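Local coordinates for cyclic UMP-AMP synthase (Rhodothermus marinus SG0.5JP17-172, PDB 6E0K), which joins UTP and ATP into the cyclic dinucleotide 3',3'-cUAMP, the second messenger of a CBASS antiphage defence system, at residues Glu5-Leu8 with Glu9-Ser12. Residues are numbered along the deposited sequence; the frame is centred on the assembly and turned at random.
Sequences ESQL and ERWS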
loop_
_atom_site.group_PDB
_atom_site.type_symbol
_atom_site.label_atom_id
_atom_site.label_comp_id
_atom_site.label_asym_id
_atom_site.label_seq_id
_atom_site.Cartn_x
_atom_site.Cartn_y
_atom_site.Cartn_z
ATOM N N GLU A 5 0.564 -17.213 22.763
ATOM C CA GLU A 5 0.719 -17.563 21.353
ATOM C C GLU A 5 -0.623 -17.594 20.635
ATOM O O GLU A 5 -0.735 -17.116 19.497
ATOM C CB GLU A 5 1.417 -18.916 21.225
ATOM C CG GLU A 5 1.490 -19.451 19.801
ATOM C CD GLU A 5 2.606 -18.818 18.999
ATOM O OE1 GLU A 5 3.522 -18.237 19.624
ATOM O OE2 GLU A 5 2.570 -18.913 17.750
ATOM N N SER A 6 -1.654 -18.151 21.283
ATOM C CA SER A 6 -2.966 -18.244 20.651
ATOM C C SER A 6 -3.561 -16.875 20.365
ATOM O O SER A 6 -4.322 -16.720 19.400
ATOM C CB SER A 6 -3.918 -19.040 21.534
ATOM O OG SER A 6 -4.023 -18.438 22.818
ATOM N N GLN A 7 -3.277 -15.886 21.213
ATOM C CA GLN A 7 -3.736 -14.531 20.939
ATOM C C GLN A 7 -3.012 -13.946 19.736
ATOM O O GLN A 7 -3.639 -13.338 18.863
ATOM C CB GLN A 7 -3.532 -13.644 22.172
ATOM C CG GLN A 7 -3.972 -12.197 21.970
ATOM C CD GLN A 7 -5.458 -12.080 21.695
ATOM O OE1 GLN A 7 -6.275 -12.137 22.615
ATOM N NE2 GLN A 7 -5.817 -11.938 20.424
ATOM N N LEU A 8 -1.690 -14.108 19.678
ATOM C CA LEU A 8 -0.954 -13.624 18.518
ATOM C C LEU A 8 -1.409 -14.331 17.250
ATOM O O LEU A 8 -1.532 -13.701 16.194
ATOM C CB LEU A 8 0.543 -13.822 18.734
ATOM C CG LEU A 8 1.104 -13.106 19.962
ATOM C CD1 LEU A 8 2.563 -13.493 20.144
ATOM C CD2 LEU A 8 0.975 -11.595 19.789
ATOM N N GLU A 9 -1.687 -15.634 17.341
ATOM C CA GLU A 9 -2.128 -16.365 16.156
ATOM C C GLU A 9 -3.483 -15.862 15.671
ATOM O O GLU A 9 -3.694 -15.708 14.463
ATOM C CB GLU A 9 -2.176 -17.867 16.445
ATOM C CG GLU A 9 -2.241 -18.753 15.185
ATOM C CD GLU A 9 -3.633 -18.844 14.579
ATOM O OE1 GLU A 9 -4.628 -18.691 15.319
ATOM O OE2 GLU A 9 -3.730 -19.069 13.354
ATOM N N ARG A 10 -4.414 -15.589 16.589
ATOM C CA ARG A 10 -5.686 -14.993 16.180
ATOM C C ARG A 10 -5.471 -13.652 15.486
ATOM O O ARG A 10 -6.101 -13.357 14.459
ATOM C CB ARG A 10 -6.603 -14.824 17.397
ATOM C CG ARG A 10 -7.309 -16.095 17.829
ATOM C CD ARG A 10 -8.480 -15.784 18.763
ATOM N NE ARG A 10 -8.039 -15.135 19.994
ATOM C CZ ARG A 10 -7.522 -15.785 21.031
ATOM N NH1 ARG A 10 -7.374 -17.100 20.979
ATOM N NH2 ARG A 10 -7.145 -15.123 22.120
ATOM N N TRP A 11 -4.580 -12.824 16.034
ATOM C CA TRP A 11 -4.287 -11.541 15.416
ATOM C C TRP A 11 -3.656 -11.692 14.038
ATOM O O TRP A 11 -3.754 -10.769 13.220
ATOM C CB TRP A 11 -3.360 -10.738 16.331
ATOM C CG TRP A 11 -4.033 -10.089 17.507
ATOM C CD1 TRP A 11 -5.368 -9.861 17.681
ATOM C CD2 TRP A 11 -3.377 -9.558 18.660
ATOM N NE1 TRP A 11 -5.584 -9.220 18.886
ATOM C CE2 TRP A 11 -4.374 -9.025 19.504
ATOM C CE3 TRP A 11 -2.037 -9.477 19.058
ATOM C CZ2 TRP A 11 -4.079 -8.446 20.739
ATOM C CZ3 TRP A 11 -1.742 -8.891 20.284
ATOM C CH2 TRP A 11 -2.762 -8.384 21.106
ATOM N N SER A 12 -3.031 -12.838 13.748
ATOM C CA SER A 12 -2.436 -13.045 12.432
ATOM C C SER A 12 -3.455 -13.402 11.353
ATOM O O SER A 12 -3.071 -13.484 10.181
ATOM C CB SER A 12 -1.373 -14.147 12.484
ATOM O OG SER A 12 -1.978 -15.444 12.457
HETATM O O HOH W 1 -5.269 -18.984 17.880
HETATM O O HOH W 2 -5.370 -16.532 24.106
HETATM O O HOH W 3 -8.724 -12.100 19.801
#
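Two donors grip Ser6 O: the backbone N of Arg10, 3.0 Å away in the ordinary helical bond, and a water that also donates to Glu9 OE1. That Glu9 oxygen is further bound by His13. A bend at chi3 (-62°) helps to lay the Arg10 guanidinium with one face over Ser6 O and Gln7 CA. From there NH2 gives a weak hydrogen bond to Gln7 OE1 at 3.1 Å, with the amide plane almost perpendicular to the guanidinium. Two waters sit in the guanidinium plane at its edge; one links NH2 to Ser6 OG, the other links NE to Gln7 NE2. Gln7 thus uses both ends of its amide on Arg10, one directly and one through water.

The same Gln7 chain lies over the Trp11 indole. With CG anti to the backbone N (chi1 179°) and a bend at chi2, CG stands 4.0 Å from the centroid of the Trp11 six-membered ring, nearly on its normal, a CH-pi contact. Gln7 NE2 follows over that face, its amide tilted 33° to the ring. Leu8 CD2 meets the indole obliquely, 3.8 Å from Trp11 CE3, and its side chain packs against helices 186-202, 231-244 and 269-285. At the far end, Ser12 OG donates to Glu9 O at 2.7 Å, in the carbonyl plane.

Ser6 and Arg10 face solvent while Leu8 and Trp11 are buried, the side chain of Trp11 about 8 Å from that of the ATP-binding Lys194: a short amphipathic N-terminal helix laid on the helical part of the nucleotidyltransferase.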